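Long-range contacts in LYND (Lyngbya aestuarii, PDB 4V1T), which probably catalyses the ATP-dependent cyclodehydration that forms azoline rings in cyanobactin precursor peptides: residues T262-K270 / V281-K289; A541-V550 / N728-R738. One frame throughout, in Å; residues are numbered along the deposited sequence.

Contact 1: residues T262-K270 / V281-K289; sequences TEIAKWIVK and VFFPTLDGK
The ammonium group of Lys270 is gripped by two groups of the loop that returns from helix 250-275 toward strand 289-294. Lys270 NZ gives one hydrogen bond to Phe283 O at 2.9 Å, with a C=O...N angle of 154° and a 22° tilt out of the carbonyl plane, and another to Thr285 OG1, which it meets tip to tip. A water bound to Thr285 N and Asp287 OD1 adds a weak third partner. Thr285 OG1 donates a hydrogen bond to Asp287 OD1 at 2.8 Å, meeting it from above the carboxylate plane; with chi1 at 44°, this OG1 sits between its own backbone N and carbonyl carbon, where it can reach both Lys270 and Asp287. The same hydroxyl lies at the edge of the Trp267 ring, 3.5 Å from Trp267 CE3. On its way, Lys270 lays CD over one face of Phe283, offset toward the rim, and Lys270 CG lies 3.6 Å from Val281 CG1, the two side chains crossing at about a right angle. The edge of the Phe283 ring faces Lys266 O, 3.4 Å from Phe283 CE1. Closer to the dimer partner, Glu263 CB packs on Leu286 CD1 at 3.5 Å, and Glu263 OE1 reaches Leu286 N and Pro284 O through two waters. Lys266 NZ forms a salt bridge with Glu263 OE2 and also bonds Ser296 O of the second subunit. Lysine and water bonds, with apolar contacts at Val281, Phe283 and Leu286 alongside, thus join the loop to its own helix where Leu286 bonds by backbone to Val195 of strand 189-196; Asp287 OD1, 4.4 Å from Lys270 NZ, would probably help to stabilise the ammonium charge.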
# COMPACT_ATOMS: atom_id res chain seq x y z
N THR B 262 -3.08 22.61 16.92
CA THR B 262 -3.03 21.30 17.55
C THR B 262 -1.64 20.69 17.50
O THR B 262 -1.13 20.17 18.49
CB THR B 262 -4.03 20.34 16.88
OG1 THR B 262 -5.35 20.86 17.02
CG2 THR B 262 -3.97 18.95 17.51
N GLU B 263 -1.01 20.76 16.33
CA GLU B 263 0.32 20.17 16.15
C GLU B 263 1.40 20.98 16.86
O GLU B 263 2.43 20.44 17.28
CB GLU B 263 0.64 20.02 14.66
CG GLU B 263 -0.24 19.03 13.93
CD GLU B 263 -0.13 17.61 14.48
OE1 GLU B 263 0.98 17.20 14.89
OE2 GLU B 263 -1.15 16.90 14.50
N ILE B 264 1.15 22.28 17.00
CA ILE B 264 2.04 23.13 17.77
C ILE B 264 1.99 22.70 19.24
O ILE B 264 3.01 22.54 19.88
CB ILE B 264 1.67 24.61 17.62
CG1 ILE B 264 2.12 25.12 16.25
CG2 ILE B 264 2.35 25.45 18.70
CD1 ILE B 264 1.44 26.41 15.81
N ALA B 265 0.77 22.52 19.74
CA ALA B 265 0.56 22.08 21.12
C ALA B 265 1.19 20.72 21.37
O ALA B 265 1.87 20.52 22.37
CB ALA B 265 -0.92 22.03 21.44
N LYS B 266 0.99 19.80 20.44
CA LYS B 266 1.53 18.47 20.58
C LYS B 266 3.05 18.50 20.57
O LYS B 266 3.68 17.71 21.27
CB LYS B 266 1.01 17.56 19.47
CG LYS B 266 -0.41 17.08 19.68
CD LYS B 266 -0.69 15.79 18.93
CE LYS B 266 -0.98 16.05 17.48
NZ LYS B 266 -0.62 14.90 16.62
N TRP B 267 3.63 19.40 19.79
CA TRP B 267 5.09 19.52 19.77
C TRP B 267 5.65 20.05 21.09
O TRP B 267 6.61 19.49 21.63
CB TRP B 267 5.58 20.42 18.63
CG TRP B 267 7.03 20.66 18.76
CD1 TRP B 267 7.63 21.80 19.21
CD2 TRP B 267 8.08 19.73 18.52
NE1 TRP B 267 8.99 21.64 19.24
CE2 TRP B 267 9.29 20.38 18.81
CE3 TRP B 267 8.12 18.41 18.06
CZ2 TRP B 267 10.53 19.76 18.67
CZ3 TRP B 267 9.34 17.78 17.92
CH2 TRP B 267 10.53 18.46 18.23
N ILE B 268 5.07 21.13 21.60
CA ILE B 268 5.61 21.76 22.81
C ILE B 268 5.45 20.84 24.00
O ILE B 268 6.32 20.81 24.89
CB ILE B 268 4.94 23.13 23.12
CG1 ILE B 268 3.43 22.98 23.26
CG2 ILE B 268 5.28 24.13 22.02
CD1 ILE B 268 2.72 24.24 23.71
N VAL B 269 4.37 20.06 24.03
CA VAL B 269 4.15 19.12 25.14
C VAL B 269 5.19 18.02 25.07
O VAL B 269 5.85 17.69 26.07
CB VAL B 269 2.74 18.52 25.10
CG1 VAL B 269 2.62 17.31 26.03
CG2 VAL B 269 1.72 19.58 25.48
N LYS B 270 5.34 17.45 23.88
CA LYS B 270 6.37 16.46 23.62
C LYS B 270 7.76 16.99 24.00
O LYS B 270 8.57 16.29 24.63
CB LYS B 270 6.33 16.06 22.15
CG LYS B 270 7.45 15.14 21.70
CD LYS B 270 6.94 14.18 20.63
CE LYS B 270 8.04 13.41 19.96
NZ LYS B 270 7.53 12.67 18.77
N VAL B 281 8.38 9.85 25.45
CA VAL B 281 7.20 10.25 24.68
C VAL B 281 7.23 9.58 23.31
O VAL B 281 8.27 9.55 22.66
CB VAL B 281 7.12 11.77 24.52
CG1 VAL B 281 8.28 12.27 23.69
CG2 VAL B 281 5.80 12.18 23.87
N PHE B 282 6.09 9.06 22.87
CA PHE B 282 6.04 8.23 21.68
C PHE B 282 5.33 8.88 20.51
O PHE B 282 5.76 8.75 19.36
CB PHE B 282 5.35 6.90 22.01
CG PHE B 282 6.10 6.06 23.00
CD1 PHE B 282 7.16 5.26 22.60
CD2 PHE B 282 5.76 6.09 24.35
CE1 PHE B 282 7.85 4.48 23.52
CE2 PHE B 282 6.45 5.31 25.27
CZ PHE B 282 7.50 4.51 24.86
N PHE B 283 4.24 9.59 20.79
CA PHE B 283 3.30 9.97 19.76
C PHE B 283 3.96 10.83 18.67
O PHE B 283 4.86 11.62 18.96
CB PHE B 283 2.09 10.70 20.38
CG PHE B 283 2.43 12.02 21.05
CD1 PHE B 283 2.55 13.19 20.31
CD2 PHE B 283 2.59 12.09 22.42
CE1 PHE B 283 2.83 14.39 20.92
CE2 PHE B 283 2.88 13.29 23.04
CZ PHE B 283 3.01 14.45 22.29
N PRO B 284 3.50 10.68 17.42
CA PRO B 284 4.13 11.42 16.32
C PRO B 284 3.88 12.92 16.36
O PRO B 284 2.80 13.36 16.76
CB PRO B 284 3.51 10.78 15.07
CG PRO B 284 2.20 10.26 15.54
CD PRO B 284 2.41 9.81 16.95
N THR B 285 4.88 13.68 15.95
CA THR B 285 4.76 15.12 15.78
C THR B 285 5.35 15.47 14.40
O THR B 285 5.78 14.59 13.67
CB THR B 285 5.46 15.89 16.90
OG1 THR B 285 6.74 15.31 17.16
CG2 THR B 285 4.65 15.84 18.17
N LEU B 286 5.36 16.75 14.05
CA LEU B 286 5.75 17.16 12.70
C LEU B 286 7.26 17.28 12.48
O LEU B 286 7.70 17.79 11.46
CB LEU B 286 5.09 18.50 12.38
CG LEU B 286 3.56 18.50 12.36
CD1 LEU B 286 3.05 19.91 12.17
CD2 LEU B 286 3.04 17.60 11.26
N ASP B 287 8.05 16.81 13.44
CA ASP B 287 9.51 16.86 13.29
C ASP B 287 9.96 15.96 12.14
O ASP B 287 9.73 14.76 12.15
CB ASP B 287 10.22 16.46 14.59
CG ASP B 287 9.74 15.12 15.14
OD1 ASP B 287 8.52 14.85 15.09
OD2 ASP B 287 10.59 14.34 15.60
N GLY B 288 10.60 16.57 11.14
CA GLY B 288 11.07 15.83 9.97
C GLY B 288 9.96 15.30 9.07
O GLY B 288 10.16 14.34 8.33
N LYS B 289 8.79 15.92 9.15
CA LYS B 289 7.61 15.47 8.42
C LYS B 289 6.85 16.65 7.86
O LYS B 289 6.71 17.67 8.53
CB LYS B 289 6.66 14.70 9.34
CG LYS B 289 6.57 13.21 9.08
CD LYS B 289 5.27 12.63 9.63
CE LYS B 289 5.19 12.72 11.16
NZ LYS B 289 3.79 12.61 11.65
O HOH W 1 3.35 18.23 15.99
O HOH W 2 1.42 14.48 14.47
O HOH W 3 7.46 12.39 15.56

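Contact 2: residues A541-V550 / N728-R738; sequences AILQGFMELV and NVVKVTVPGMR. With MG (magnesium ion), chain O.
Helix 541-550 lies on strand 728-733 with the axes 7.5 Å apart and 39° between their N-to-C directions, and Gly545 brings the backbones closest, its CA 5.5 Å from Val732 CA. This is helix-on-sheet packing inside the YcaO domain: one face of helix 538-561 rests on an antiparallel sheet in which 728-733 runs between strands 532-535 and 716-719. Val730, Val732 and Val734 turn their side chains to the helix. Val730 sends CG2 into the corner between Ala541 and Ile542, 3.7 Å from Ala541 CB. With no side chain at Gly545, Val732 CG2 can settle against the helix backbone, 3.6 Å from Ile542 O, while CG1 of the same valine points toward Leu549 CD1. Ile542 crosses both Val730 and Val732 at about a right angle. Leu549 carries the largest share of the burial: its CD1 lies against Val732 O and presses on Val734 CG2, each at 3.4 Å, the latter tighter than usual for two carbons. Phe546 brings CE2 to the same Val734 methyl, obliquely. Past the strand the chain turns back, and Met737, bent at its last torsion (chi3 74°), tucks CE against Val550 CG2 at 3.5 Å. Gln544 and Glu548 lie off this apolar face and belong to the ADP pocket. With CG anti to the backbone N (chi1 -172°) and the chain extended beyond it, Glu548 carries OE2 out to the metal, while Gly531 N holds OE1 by a hydrogen bond. Glu548 OE2 binds the magnesium ion at 2.1 Å, alongside three waters and two atoms from elsewhere in the structure.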
# COMPACT_ATOMS: atom_id res chain seq x y z
N ALA B 541 24.71 -3.32 -8.13
CA ALA B 541 24.52 -2.26 -9.09
C ALA B 541 25.56 -2.33 -10.22
O ALA B 541 25.24 -2.09 -11.38
CB ALA B 541 24.58 -0.91 -8.40
N ILE B 542 26.80 -2.65 -9.86
CA ILE B 542 27.87 -2.79 -10.84
C ILE B 542 27.58 -3.92 -11.82
O ILE B 542 27.78 -3.77 -13.01
CB ILE B 542 29.23 -3.04 -10.15
CG1 ILE B 542 29.67 -1.78 -9.41
CG2 ILE B 542 30.29 -3.44 -11.18
CD1 ILE B 542 30.89 -1.99 -8.52
N LEU B 543 27.13 -5.06 -11.29
CA LEU B 543 26.81 -6.21 -12.13
C LEU B 543 25.75 -5.86 -13.17
O LEU B 543 25.90 -6.15 -14.35
CB LEU B 543 26.31 -7.38 -11.27
CG LEU B 543 25.97 -8.67 -12.02
CD1 LEU B 543 27.16 -9.18 -12.82
CD2 LEU B 543 25.48 -9.73 -11.05
N GLN B 544 24.67 -5.23 -12.71
CA GLN B 544 23.61 -4.84 -13.61
C GLN B 544 24.10 -3.83 -14.64
O GLN B 544 23.77 -3.93 -15.81
CB GLN B 544 22.42 -4.27 -12.82
CG GLN B 544 21.20 -3.96 -13.67
CD GLN B 544 20.61 -5.20 -14.31
OE1 GLN B 544 20.17 -6.12 -13.62
NE2 GLN B 544 20.60 -5.24 -15.65
N GLY B 545 24.90 -2.87 -14.18
CA GLY B 545 25.44 -1.85 -15.06
C GLY B 545 26.28 -2.45 -16.17
O GLY B 545 26.15 -2.09 -17.34
N PHE B 546 27.14 -3.39 -15.79
CA PHE B 546 27.99 -4.11 -16.75
C PHE B 546 27.13 -4.84 -17.79
O PHE B 546 27.36 -4.73 -18.98
CB PHE B 546 28.90 -5.12 -16.02
CG PHE B 546 29.99 -5.68 -16.88
CD1 PHE B 546 29.74 -6.76 -17.72
CD2 PHE B 546 31.25 -5.11 -16.88
CE1 PHE B 546 30.74 -7.25 -18.53
CE2 PHE B 546 32.25 -5.61 -17.69
CZ PHE B 546 32.00 -6.69 -18.52
N MET B 547 26.13 -5.57 -17.32
CA MET B 547 25.25 -6.32 -18.21
C MET B 547 24.52 -5.38 -19.16
O MET B 547 24.23 -5.74 -20.31
CB MET B 547 24.23 -7.14 -17.41
CG MET B 547 24.84 -8.34 -16.72
SD MET B 547 25.66 -9.43 -17.89
CE MET B 547 26.90 -10.13 -16.83
N GLU B 548 24.21 -4.17 -18.69
CA GLU B 548 23.60 -3.19 -19.57
C GLU B 548 24.57 -2.88 -20.71
O GLU B 548 24.18 -2.90 -21.86
CB GLU B 548 23.23 -1.92 -18.82
CG GLU B 548 22.42 -0.95 -19.67
CD GLU B 548 21.64 0.03 -18.83
OE1 GLU B 548 22.23 1.05 -18.41
OE2 GLU B 548 20.45 -0.22 -18.58
N LEU B 549 25.84 -2.65 -20.39
CA LEU B 549 26.84 -2.35 -21.42
C LEU B 549 26.94 -3.44 -22.50
O LEU B 549 26.99 -3.12 -23.69
CB LEU B 549 28.20 -2.13 -20.77
CG LEU B 549 28.36 -0.92 -19.85
CD1 LEU B 549 29.82 -0.76 -19.46
CD2 LEU B 549 27.86 0.37 -20.48
N VAL B 550 26.96 -4.71 -22.10
CA VAL B 550 27.09 -5.80 -23.08
C VAL B 550 25.80 -5.92 -23.87
O VAL B 550 25.81 -6.31 -25.04
CB VAL B 550 27.42 -7.17 -22.42
CG1 VAL B 550 27.46 -8.29 -23.46
CG2 VAL B 550 28.76 -7.12 -21.68
N ASN B 728 22.17 2.17 -3.53
CA ASN B 728 23.40 2.30 -4.30
C ASN B 728 23.11 2.54 -5.77
O ASN B 728 22.29 1.86 -6.36
CB ASN B 728 24.27 1.06 -4.14
CG ASN B 728 24.75 0.87 -2.71
OD1 ASN B 728 24.36 -0.07 -2.03
ND2 ASN B 728 25.62 1.77 -2.27
N VAL B 729 23.79 3.53 -6.34
CA VAL B 729 23.71 3.82 -7.76
C VAL B 729 25.11 4.01 -8.32
O VAL B 729 25.92 4.73 -7.73
CB VAL B 729 22.86 5.07 -8.04
CG1 VAL B 729 22.75 5.32 -9.54
CG2 VAL B 729 21.48 4.92 -7.43
N VAL B 730 25.38 3.38 -9.46
CA VAL B 730 26.68 3.51 -10.12
C VAL B 730 26.54 3.74 -11.61
O VAL B 730 25.48 3.50 -12.19
CB VAL B 730 27.54 2.25 -9.94
CG1 VAL B 730 27.82 1.98 -8.47
CG2 VAL B 730 26.85 1.06 -10.59
N LYS B 731 27.61 4.21 -12.22
CA LYS B 731 27.74 4.16 -13.67
C LYS B 731 28.97 3.35 -13.99
O LYS B 731 30.07 3.70 -13.57
CB LYS B 731 27.84 5.56 -14.28
CG LYS B 731 28.06 5.55 -15.79
CD LYS B 731 27.97 6.94 -16.40
CE LYS B 731 27.96 6.89 -17.93
NZ LYS B 731 26.64 6.43 -18.47
N VAL B 732 28.77 2.24 -14.70
CA VAL B 732 29.86 1.40 -15.17
C VAL B 732 30.23 1.80 -16.59
O VAL B 732 29.35 1.92 -17.45
CB VAL B 732 29.48 -0.08 -15.14
CG1 VAL B 732 30.68 -0.93 -15.47
CG2 VAL B 732 28.91 -0.45 -13.77
N THR B 733 31.53 1.98 -16.83
CA THR B 733 32.03 2.38 -18.14
C THR B 733 33.12 1.44 -18.60
O THR B 733 34.11 1.25 -17.90
CB THR B 733 32.58 3.81 -18.12
OG1 THR B 733 31.49 4.72 -17.89
CG2 THR B 733 33.25 4.18 -19.45
N VAL B 734 32.94 0.86 -19.79
CA VAL B 734 33.93 0.00 -20.42
C VAL B 734 34.31 0.60 -21.77
O VAL B 734 33.66 0.32 -22.78
CB VAL B 734 33.42 -1.44 -20.59
CG1 VAL B 734 34.50 -2.31 -21.20
CG2 VAL B 734 33.01 -2.03 -19.24
N PRO B 735 35.35 1.45 -21.80
CA PRO B 735 35.71 2.15 -23.04
C PRO B 735 35.93 1.22 -24.22
O PRO B 735 36.69 0.27 -24.12
CB PRO B 735 37.01 2.85 -22.66
CG PRO B 735 36.91 3.06 -21.19
CD PRO B 735 36.22 1.83 -20.68
N GLY B 736 35.24 1.50 -25.33
CA GLY B 736 35.31 0.67 -26.53
C GLY B 736 33.99 -0.02 -26.82
O GLY B 736 33.60 -0.19 -27.97
N MET B 737 33.27 -0.41 -25.77
CA MET B 737 31.98 -1.07 -25.95
C MET B 737 30.96 -0.08 -26.48
O MET B 737 30.95 1.08 -26.09
CB MET B 737 31.51 -1.72 -24.65
CG MET B 737 32.36 -2.93 -24.26
SD MET B 737 31.77 -3.82 -22.83
CE MET B 737 30.36 -4.66 -23.52
N ARG B 738 30.10 -0.57 -27.37
CA ARG B 738 29.24 0.30 -28.15
C ARG B 738 27.88 0.58 -27.51
O ARG B 738 27.28 -0.29 -26.88
CB ARG B 738 29.03 -0.32 -29.54
CG ARG B 738 30.27 -0.94 -30.16
CD ARG B 738 31.39 0.07 -30.30
NE ARG B 738 31.04 1.13 -31.24
CZ ARG B 738 31.90 1.82 -31.97
NH1 ARG B 738 33.20 1.57 -31.90
NH2 ARG B 738 31.46 2.76 -32.78
MG MG O . 19.02 0.78 -17.36
O HOH W 4 27.62 -0.55 -24.44
O HOH W 5 17.70 1.61 -15.92
O HOH W 6 20.20 0.13 -15.72
O HOH W 7 20.15 2.49 -16.86

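How the contacts relate
Contact 1 and contact 2 lie on opposite sides of the chain's centre, their centres about 46 Å apart and their nearest atoms about 21 Å apart, and they share no helix or strand. Contact 1 joins a helix to the loop that directly follows it, is partly buried and borders the second subunit; contact 2 brings together segments 178 residues apart in a buried part of the YcaO domain, and no other protein chain of the assembly touches either segment. The chemistry follows: contact 1 mixes two lysine hydrogen bonds and bridging waters with apolar packing, whereas contact 2 interlocks apolar groups without a direct hydrogen bond and keeps its charged ligand for magnesium on another side of the helix.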